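Local coordinates for protein threonine synthase (Brucella melitensis bv. 1, PDB 4F4F) that probably catalyses the pyridoxal-phosphate-dependent conversion of O-phospho-L-homoserine and water to L-threonine and phosphate, the last step of threonine biosynthesis, at residues A62-F67 with Q235-F240; G136-I141 with R160-I165; L388-A393 with D422-A427. All blocks are in the same frame, centred on the assembly; numbering follows the deposited sequence.

The three contacts do not touch. Contact 3 is the one at the cofactor: its residue His391 packs beside the pyridine ring of PLP. Contact 1 is further off, with the side chain of Val236 about 12 Å from PLP and about 10 Å from that of Asp264, a residue of the cofactor site. Contact 2 pairs two neighbouring strands of the parallel sheet; the side chain of its Ile165 is about 12 Å from that of Lys117, predicted to carry the cofactor but unattached here. Centres of contacts 2 and 3 are 37 Å apart, on opposite sides of the chain's centre. In sequence, contact 2 lies inside the loop closed by contact 1, and contact 3 follows both.

Contact 1 of 3, residues A62-F67 with Q235-F240; sequences AVLTPF and QVVYYF
Val63 is the main bump of this contact. From helix 56-64 it points into a hollow lined by Val236, Val237 and Phe240. Its two methyls divide the work. CG2, anti to the carbonyl carbon, sits over the centre of the Phe240 ring. This is a CH-pi contact, 3.8 Å from CG2 to the ring centroid and 11° off the ring normal. CG1, anti to the backbone N, meets Val236 CG1 at 3.7 Å and also lies near Phe240 CD1. Chi1 (-80°) sets the Phe240 ring beside its own backbone N, and chi2 (83°) turns its face to Val63.

A second bump comes from the other segment. Val237 CG2 fits against the fork of Leu64, with Leu64 CG 3.6 Å away and both its methyls, CD1 and CD2, nearly as close. The two side chains cross at about a right angle. The contact is wholly apolar, and all five residues are buried. Val59 also touches Phe240, and Tyr56 and Ala60 touch Val237, so helix 56-64 continues the interface. This is helix-to-helix packing, joining the N-terminal region of threonine synthase to helix 236-245 of the PLP-dependent enzyme fold.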
loop_
_atom_site.group_PDB
_atom_site.type_symbol
_atom_site.label_atom_id
_atom_site.label_comp_id
_atom_site.label_asym_id
_atom_site.label_seq_id
_atom_site.Cartn_x
_atom_site.Cartn_y
_atom_site.Cartn_z
ATOM N N ALA A 62 -20.012 -1.334 -2.955
ATOM C CA ALA A 62 -20.740 -1.179 -1.702
ATOM C C ALA A 62 -19.863 -0.518 -0.644
ATOM O O ALA A 62 -20.313 0.438 0.020
ATOM C CB ALA A 62 -21.293 -2.523 -1.198
ATOM N N VAL A 63 -18.625 -0.980 -0.503
ATOM C CA VAL A 63 -17.743 -0.579 0.613
ATOM C C VAL A 63 -17.126 0.812 0.381
ATOM O O VAL A 63 -17.005 1.637 1.303
ATOM C CB VAL A 63 -16.716 -1.751 0.852
ATOM C CG1 VAL A 63 -15.474 -1.373 1.621
ATOM C CG2 VAL A 63 -17.477 -2.911 1.519
ATOM N N LEU A 64 -16.760 1.098 -0.860
ATOM C CA LEU A 64 -16.072 2.327 -1.202
ATOM C C LEU A 64 -16.957 3.540 -1.531
ATOM O O LEU A 64 -16.537 4.683 -1.278
ATOM C CB LEU A 64 -15.084 2.092 -2.366
ATOM C CG LEU A 64 -14.026 1.029 -2.093
ATOM C CD1 LEU A 64 -13.081 0.903 -3.263
ATOM C CD2 LEU A 64 -13.249 1.268 -0.784
ATOM N N THR A 65 -18.140 3.327 -2.108
ATOM C CA THR A 65 -18.958 4.439 -2.563
ATOM C C THR A 65 -19.190 5.529 -1.490
ATOM O O THR A 65 -19.077 6.715 -1.792
ATOM C CB THR A 65 -20.310 3.941 -3.160
ATOM O OG1 THR A 65 -20.044 3.223 -4.348
ATOM C CG2 THR A 65 -21.282 5.069 -3.530
ATOM N N PRO A 66 -19.471 5.127 -0.231
ATOM C CA PRO A 66 -19.743 6.158 0.780
ATOM C C PRO A 66 -18.556 7.088 0.981
ATOM O O PRO A 66 -18.748 8.247 1.321
ATOM C CB PRO A 66 -20.033 5.373 2.063
ATOM C CG PRO A 66 -20.351 3.984 1.622
ATOM C CD PRO A 66 -19.767 3.770 0.246
ATOM N N PHE A 67 -17.338 6.579 0.808
ATOM C CA PHE A 67 -16.150 7.411 0.930
ATOM C C PHE A 67 -16.014 8.522 -0.115
ATOM O O PHE A 67 -15.311 9.519 0.139
ATOM C CB PHE A 67 -14.873 6.552 0.925
ATOM C CG PHE A 67 -14.702 5.708 2.153
ATOM C CD1 PHE A 67 -14.293 6.271 3.338
ATOM C CD2 PHE A 67 -14.941 4.348 2.122
ATOM C CE1 PHE A 67 -14.131 5.507 4.484
ATOM C CE2 PHE A 67 -14.783 3.553 3.254
ATOM C CZ PHE A 67 -14.357 4.133 4.445
ATOM N N GLN A 235 -7.940 -0.652 -0.149
ATOM C CA GLN A 235 -7.491 -1.838 0.534
ATOM C C GLN A 235 -8.506 -2.341 1.568
ATOM O O GLN A 235 -8.483 -3.519 1.932
ATOM C CB GLN A 235 -6.156 -1.559 1.161
ATOM C CG GLN A 235 -5.101 -1.281 0.116
ATOM C CD GLN A 235 -3.705 -1.342 0.685
ATOM O OE1 GLN A 235 -3.064 -0.309 0.849
ATOM N NE2 GLN A 235 -3.232 -2.596 1.063
ATOM N N VAL A 236 -9.440 -1.474 1.946
ATOM C CA VAL A 236 -10.535 -1.853 2.847
ATOM C C VAL A 236 -11.334 -3.043 2.271
ATOM O O VAL A 236 -11.764 -3.933 3.003
ATOM C CB VAL A 236 -11.463 -0.657 3.094
ATOM C CG1 VAL A 236 -12.652 -1.068 3.989
ATOM C CG2 VAL A 236 -10.706 0.502 3.730
ATOM N N VAL A 237 -11.438 -3.091 0.944
ATOM C CA VAL A 237 -12.312 -4.013 0.288
ATOM C C VAL A 237 -11.960 -5.473 0.596
ATOM O O VAL A 237 -12.840 -6.278 0.903
ATOM C CB VAL A 237 -12.357 -3.773 -1.236
ATOM C CG1 VAL A 237 -13.271 -4.794 -1.899
ATOM C CG2 VAL A 237 -12.876 -2.338 -1.552
ATOM N N TYR A 238 -10.684 -5.834 0.481
ATOM C CA TYR A 238 -10.352 -7.247 0.566
ATOM C C TYR A 238 -10.489 -7.807 1.991
ATOM O O TYR A 238 -10.619 -9.012 2.179
ATOM C CB TYR A 238 -9.040 -7.596 -0.086
ATOM C CG TYR A 238 -7.868 -6.785 0.340
ATOM C CD1 TYR A 238 -7.311 -6.947 1.587
ATOM C CD2 TYR A 238 -7.237 -5.943 -0.553
ATOM C CE1 TYR A 238 -6.192 -6.199 1.966
ATOM C CE2 TYR A 238 -6.124 -5.220 -0.179
ATOM C CZ TYR A 238 -5.620 -5.349 1.071
ATOM O OH TYR A 238 -4.480 -4.611 1.414
ATOM N N TYR A 239 -10.512 -6.921 2.976
ATOM C CA TYR A 239 -10.878 -7.363 4.333
ATOM C C TYR A 239 -12.332 -7.819 4.374
ATOM O O TYR A 239 -12.625 -8.901 4.868
ATOM C CB TYR A 239 -10.634 -6.279 5.360
ATOM C CG TYR A 239 -9.191 -6.010 5.550
ATOM C CD1 TYR A 239 -8.451 -6.734 6.467
ATOM C CD2 TYR A 239 -8.551 -5.020 4.823
ATOM C CE1 TYR A 239 -7.110 -6.480 6.645
ATOM C CE2 TYR A 239 -7.193 -4.788 4.960
ATOM C CZ TYR A 239 -6.495 -5.519 5.905
ATOM O OH TYR A 239 -5.186 -5.266 6.105
ATOM N N PHE A 240 -13.231 -7.053 3.762
ATOM C CA PHE A 240 -14.596 -7.505 3.584
ATOM C C PHE A 240 -14.741 -8.804 2.778
ATOM O O PHE A 240 -15.452 -9.730 3.195
ATOM C CB PHE A 240 -15.468 -6.410 2.936
ATOM C CG PHE A 240 -15.933 -5.341 3.922
ATOM C CD1 PHE A 240 -15.108 -4.274 4.265
ATOM C CD2 PHE A 240 -17.193 -5.392 4.470
ATOM C CE1 PHE A 240 -15.540 -3.286 5.134
ATOM C CE2 PHE A 240 -17.612 -4.428 5.367
ATOM C CZ PHE A 240 -16.798 -3.374 5.693
#

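Contact 2 of 3, residues G136-I141 with R160-I165; sequences GERATI and RDNTDI
Backbone hydrogen bonds set the register of two parallel strands. Ala139 N gives to Asn162 O at 2.9 Å, nearly along the C=O axis. Asp164 N gives to Ala139 O at 3.2 Å, in the carbonyl plane. Ile141 N then gives to Asp164 O at 2.8 Å. Ala139 thus pairs with Thr163, Thr140 with Asp164 and Ile141 with Ile165. The short strand segments run at 20° to each other. CA-H...O contacts add to the ladder, among them Thr163 CA to Ala139 O.

This is the parallel pairing of a beta-alpha-beta unit, in which helix 148-157 connects strand 139-144 to strand 163-170. Phe157 of that helix touches Ile141, Thr163 and Ile165. These three share one face of the sheet with Ala139.

Polar side-chain contacts gather around the start of the strands. Arg138 bends at chi3 (51°) and brings its guanidinium end-on to the carbonyl of Asp161. NH1 and NH2 both bond to Asp161 O, each at 3.1 Å, both in the carbonyl plane and from the same lone-pair side. The oxygen is tilted 20° out of the guanidinium plane, and the N-H angles are far from straight. Asn162 C lies over one face of the group, toward its rim. A water accepts from Arg138 NH2 and donates to Ala139 O and Asp164 OD2. The direct salt bridge from Arg138 NH2 to Asp164 OD2 is long, 3.8 Å. Asp164 OD1 forms a salt bridge with Arg467, the stronger partner of this side chain.

Apolar contacts lie on the face of Ala139. Ile141 CG2 meets the tip of Ile165, CD1, at 3.8 Å. Ile165 is extended, with CG1 anti to the backbone N. Ile141 CG1 turns the other way, to Thr163 CB.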
loop_
_atom_site.group_PDB
_atom_site.type_symbol
_atom_site.label_atom_id
_atom_site.label_comp_id
_atom_site.label_asym_id
_atom_site.label_seq_id
_atom_site.Cartn_x
_atom_site.Cartn_y
_atom_site.Cartn_z
ATOM N N GLY A 136 -10.946 19.825 -15.677
ATOM C CA GLY A 136 -10.190 20.318 -16.828
ATOM C C GLY A 136 -8.705 20.455 -16.570
ATOM O O GLY A 136 -8.044 21.372 -17.101
ATOM N N GLU A 137 -8.185 19.560 -15.730
ATOM C CA GLU A 137 -6.778 19.592 -15.341
ATOM C C GLU A 137 -6.076 18.343 -15.806
ATOM O O GLU A 137 -6.707 17.340 -16.216
ATOM C CB GLU A 137 -6.639 19.686 -13.819
ATOM C CG GLU A 137 -6.912 21.077 -13.276
ATOM C CD GLU A 137 -6.965 21.092 -11.771
ATOM O OE1 GLU A 137 -6.437 20.154 -11.162
ATOM O OE2 GLU A 137 -7.546 22.032 -11.197
ATOM N N ARG A 138 -4.755 18.416 -15.723
ATOM C CA ARG A 138 -3.884 17.298 -15.986
ATOM C C ARG A 138 -2.913 17.250 -14.818
ATOM O O ARG A 138 -2.876 18.177 -13.999
ATOM C CB ARG A 138 -3.129 17.498 -17.307
ATOM C CG ARG A 138 -4.046 17.792 -18.499
ATOM C CD ARG A 138 -3.316 17.737 -19.829
ATOM N NE ARG A 138 -2.596 16.476 -19.872
ATOM C CZ ARG A 138 -3.084 15.331 -20.341
ATOM N NH1 ARG A 138 -4.300 15.269 -20.875
ATOM N NH2 ARG A 138 -2.336 14.239 -20.273
ATOM N N ALA A 139 -2.164 16.165 -14.720
ATOM C CA ALA A 139 -1.118 16.059 -13.684
ATOM C C ALA A 139 0.131 15.378 -14.232
ATOM O O ALA A 139 0.048 14.541 -15.127
ATOM C CB ALA A 139 -1.624 15.311 -12.464
ATOM N N THR A 140 1.276 15.713 -13.638
ATOM C CA THR A 140 2.546 15.077 -13.929
ATOM C C THR A 140 2.898 14.305 -12.646
ATOM O O THR A 140 3.191 14.904 -11.615
ATOM C CB THR A 140 3.619 16.134 -14.271
ATOM O OG1 THR A 140 3.190 16.913 -15.405
ATOM C CG2 THR A 140 4.965 15.468 -14.567
ATOM N N ILE A 141 2.783 12.983 -12.704
ATOM C CA ILE A 141 3.097 12.103 -11.553
ATOM C C ILE A 141 4.589 11.868 -11.520
ATOM O O ILE A 141 5.172 11.468 -12.530
ATOM C CB ILE A 141 2.391 10.733 -11.649
ATOM C CG1 ILE A 141 0.867 10.914 -11.932
ATOM C CG2 ILE A 141 2.673 9.899 -10.382
ATOM C CD1 ILE A 141 0.079 11.490 -10.788
ATOM N N ARG A 160 -3.509 6.193 -18.804
ATOM C CA ARG A 160 -4.533 7.098 -18.331
ATOM C C ARG A 160 -4.533 8.334 -19.272
ATOM O O ARG A 160 -3.517 8.631 -19.942
ATOM C CB ARG A 160 -4.342 7.484 -16.849
ATOM C CG ARG A 160 -4.270 6.318 -15.852
ATOM C CD ARG A 160 -5.600 5.656 -15.533
ATOM N NE ARG A 160 -6.162 4.920 -16.672
ATOM C CZ ARG A 160 -5.830 3.680 -17.025
ATOM N NH1 ARG A 160 -6.431 3.133 -18.072
ATOM N NH2 ARG A 160 -4.916 2.958 -16.343
ATOM N N ASP A 161 -5.660 9.027 -19.339
ATOM C CA ASP A 161 -5.811 10.134 -20.259
ATOM C C ASP A 161 -5.172 11.443 -19.744
ATOM O O ASP A 161 -4.620 12.202 -20.531
ATOM C CB ASP A 161 -7.297 10.363 -20.579
ATOM C CG ASP A 161 -7.992 9.108 -21.172
ATOM O OD1 ASP A 161 -7.329 8.276 -21.845
ATOM O OD2 ASP A 161 -9.224 8.970 -20.978
ATOM N N ASN A 162 -5.244 11.696 -18.441
ATOM C CA ASN A 162 -4.962 13.031 -17.891
ATOM C C ASN A 162 -3.650 13.156 -17.093
ATOM O O ASN A 162 -3.403 14.200 -16.474
ATOM C CB ASN A 162 -6.157 13.503 -17.058
ATOM C CG ASN A 162 -7.427 13.584 -17.895
ATOM O OD1 ASN A 162 -8.473 13.023 -17.558
ATOM N ND2 ASN A 162 -7.320 14.226 -19.008
ATOM N N THR A 163 -2.826 12.108 -17.164
ATOM C CA THR A 163 -1.559 12.033 -16.427
ATOM C C THR A 163 -0.424 11.552 -17.326
ATOM O O THR A 163 -0.664 10.907 -18.361
ATOM C CB THR A 163 -1.648 11.110 -15.192
ATOM O OG1 THR A 163 -2.057 9.795 -15.596
ATOM C CG2 THR A 163 -2.617 11.683 -14.165
ATOM N N ASP A 164 0.787 11.995 -16.976
ATOM C CA ASP A 164 2.054 11.476 -17.509
ATOM C C ASP A 164 2.840 11.112 -16.241
ATOM O O ASP A 164 2.812 11.858 -15.235
ATOM C CB ASP A 164 2.794 12.532 -18.334
ATOM C CG ASP A 164 2.009 12.945 -19.579
ATOM O OD1 ASP A 164 1.905 12.130 -20.502
ATOM O OD2 ASP A 164 1.452 14.067 -19.621
ATOM N N ILE A 165 3.501 9.973 -16.278
ATOM C CA ILE A 165 4.213 9.486 -15.123
ATOM C C ILE A 165 5.703 9.330 -15.400
ATOM O O ILE A 165 6.106 8.826 -16.467
ATOM C CB ILE A 165 3.564 8.186 -14.587
ATOM C CG1 ILE A 165 4.266 7.712 -13.296
ATOM C CG2 ILE A 165 3.584 7.139 -15.676
ATOM C CD1 ILE A 165 3.501 6.765 -12.385
HETATM O O HOH W 1 -0.337 15.063 -18.294
#

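Contact 3 of 3, residues L388-A393 with D422-A427. With PLP (pyridoxal-5'-phosphate), chain C.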
loop_
_atom_site.group_PDB
_atom_site.type_symbol
_atom_site.label_atom_id
_atom_site.label_comp_id
_atom_site.label_asym_id
_atom_site.label_seq_id
_atom_site.Cartn_x
_atom_site.Cartn_y
_atom_site.Cartn_z
ATOM N N LEU A 388 5.646 -19.461 -0.511
ATOM C CA LEU A 388 5.563 -18.061 -0.087
ATOM C C LEU A 388 6.791 -17.236 -0.510
ATOM O O LEU A 388 7.935 -17.704 -0.477
ATOM C CB LEU A 388 5.480 -17.983 1.444
ATOM C CG LEU A 388 4.244 -18.561 2.125
ATOM C CD1 LEU A 388 4.591 -19.210 3.461
ATOM C CD2 LEU A 388 3.159 -17.477 2.259
ATOM N N ASP A 389 6.534 -15.972 -0.823
ATOM C CA ASP A 389 7.587 -14.976 -0.894
ATOM C C ASP A 389 7.994 -14.619 0.565
ATOM O O ASP A 389 7.305 -14.992 1.541
ATOM C CB ASP A 389 7.132 -13.745 -1.721
ATOM C CG ASP A 389 6.895 -12.518 -0.870
ATOM O OD1 ASP A 389 7.741 -11.613 -0.893
ATOM O OD2 ASP A 389 5.869 -12.472 -0.165
ATOM N N PRO A 390 9.087 -13.874 0.736
ATOM C CA PRO A 390 9.550 -13.561 2.106
ATOM C C PRO A 390 8.635 -12.632 2.920
ATOM O O PRO A 390 8.410 -12.893 4.088
ATOM C CB PRO A 390 10.922 -12.921 1.893
ATOM C CG PRO A 390 11.081 -12.716 0.430
ATOM C CD PRO A 390 10.084 -13.536 -0.293
ATOM N N HIS A 391 8.080 -11.595 2.297
ATOM C CA HIS A 391 7.171 -10.702 2.997
ATOM C C HIS A 391 5.974 -11.503 3.519
ATOM O O HIS A 391 5.579 -11.388 4.687
ATOM C CB HIS A 391 6.678 -9.566 2.089
ATOM C CG HIS A 391 7.769 -8.766 1.415
ATOM N ND1 HIS A 391 8.388 -9.172 0.281
ATOM C CD2 HIS A 391 8.317 -7.531 1.735
ATOM C CE1 HIS A 391 9.274 -8.243 -0.098
ATOM N NE2 HIS A 391 9.241 -7.242 0.804
ATOM N N SER A 392 5.394 -12.325 2.657
ATOM C CA SER A 392 4.239 -13.133 3.028
ATOM C C SER A 392 4.572 -14.178 4.082
ATOM O O SER A 392 3.781 -14.429 4.990
ATOM C CB SER A 392 3.674 -13.824 1.796
ATOM O OG SER A 392 3.412 -12.883 0.759
ATOM N N ALA A 393 5.770 -14.742 3.998
ATOM C CA ALA A 393 6.211 -15.691 5.000
ATOM C C ALA A 393 6.358 -15.036 6.370
ATOM O O ALA A 393 6.093 -15.675 7.385
ATOM C CB ALA A 393 7.507 -16.369 4.567
ATOM N N ASP A 422 15.534 -14.695 -5.331
ATOM C CA ASP A 422 16.804 -15.018 -4.633
ATOM C C ASP A 422 16.546 -15.551 -3.220
ATOM O O ASP A 422 17.123 -16.574 -2.785
ATOM C CB ASP A 422 17.729 -13.794 -4.513
ATOM C CG ASP A 422 18.371 -13.391 -5.835
ATOM O OD1 ASP A 422 18.226 -14.108 -6.837
ATOM O OD2 ASP A 422 19.043 -12.333 -5.851
ATOM N N ALA A 423 15.715 -14.823 -2.495
ATOM C CA ALA A 423 15.425 -15.168 -1.123
ATOM C C ALA A 423 14.644 -16.480 -1.078
ATOM O O ALA A 423 14.884 -17.304 -0.220
ATOM C CB ALA A 423 14.634 -14.065 -0.466
ATOM N N VAL A 424 13.728 -16.678 -2.016
ATOM C CA VAL A 424 12.896 -17.892 -2.017
ATOM C C VAL A 424 13.814 -19.087 -2.306
ATOM O O VAL A 424 13.745 -20.100 -1.619
ATOM C CB VAL A 424 11.744 -17.817 -3.037
ATOM C CG1 VAL A 424 10.994 -19.141 -3.127
ATOM C CG2 VAL A 424 10.790 -16.682 -2.683
ATOM N N LYS A 425 14.689 -18.943 -3.295
ATOM C CA LYS A 425 15.626 -20.020 -3.671
ATOM C C LYS A 425 16.548 -20.377 -2.504
ATOM O O LYS A 425 16.763 -21.585 -2.188
ATOM C CB LYS A 425 16.453 -19.595 -4.907
ATOM C CG LYS A 425 17.576 -20.553 -5.323
ATOM C CD LYS A 425 17.107 -21.528 -6.402
ATOM C CE LYS A 425 18.128 -22.605 -6.731
ATOM N NZ LYS A 425 18.918 -22.332 -7.973
ATOM N N ALA A 426 17.110 -19.336 -1.884
ATOM C CA ALA A 426 17.964 -19.500 -0.700
ATOM C C ALA A 426 17.209 -20.245 0.410
ATOM O O ALA A 426 17.769 -21.097 1.063
ATOM C CB ALA A 426 18.468 -18.145 -0.191
ATOM N N ALA A 427 15.926 -19.955 0.579
ATOM C CA ALA A 427 15.151 -20.550 1.666
ATOM C C ALA A 427 14.816 -22.006 1.437
ATOM O O ALA A 427 14.841 -22.798 2.374
ATOM C CB ALA A 427 13.854 -19.766 1.894
HETATM N N1 PLP C . 4.790 -6.434 1.515
HETATM C C2 PLP C . 5.051 -6.076 0.201
HETATM C C2A PLP C . 5.354 -7.069 -0.900
HETATM C C3 PLP C . 5.011 -4.634 -0.181
HETATM O O3 PLP C . 5.261 -4.275 -1.491
HETATM C C4 PLP C . 4.713 -3.646 0.918
HETATM C C4A PLP C . 4.632 -2.173 0.674
HETATM C C5 PLP C . 4.438 -4.141 2.289
HETATM C C6 PLP C . 4.485 -5.540 2.499
HETATM C C5A PLP C . 4.078 -3.132 3.399
HETATM O O4P PLP C . 2.806 -2.395 3.167
HETATM P P PLP C . 2.262 -1.109 4.037
HETATM O O1P PLP C . 2.343 -1.546 5.492
HETATM O O2P PLP C . 3.228 0.001 3.676
HETATM O O3P PLP C . 0.850 -0.795 3.589
#
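The His391 imidazole has the C2A methyl of PLP over one face, 3.7 Å above the plane and offset toward the rim. His391 CD2 comes nearest to the cofactor, 3.7 Å from PLP N1. At the edge of the imidazole, in its plane, lie Asp389 CG and OD1. The Phe420 ring also meets the imidazole, their planes about 60° apart. His391 ND1 gives a nearly straight bond (173°) to Asp389 OD1, 2.8 Å long, on the syn lone pair. NE2 accepts from Ser312 N. These two bonds fix the rotation of the imidazole beside PLP. With NE2 accepting, the proton is on ND1, and the carboxylate probably favours this.

Asp389 is also the N-cap of helix 390-402. OD2 accepts from Ser392 N at 2.9 Å, a donor lying above the carboxylate plane, and from Ser392 OG at 2.7 Å, nearly along the C-O axis. His391 N adds a weak bond to OD1. The carboxylate thus holds the helix start and the histidine together, and the helix N-terminus would favour its negative charge. His391 belongs to the cofactor pocket, and Thr414, next to the cap, binds PLP by its hydroxyl.

Behind this site, helix 421-428 packs on the first turn of helix 390-402. Val424 CG2, anti to the carbonyl carbon, reaches Pro390 CD at 4.0 Å, and the two side chains cross at about a right angle. Ala423 CB meets the outer corner of the proline ring, CG, at 3.9 Å. Val424 CG2 also covers Leu388 O, a buried carbonyl oxygen with no polar partner in the model.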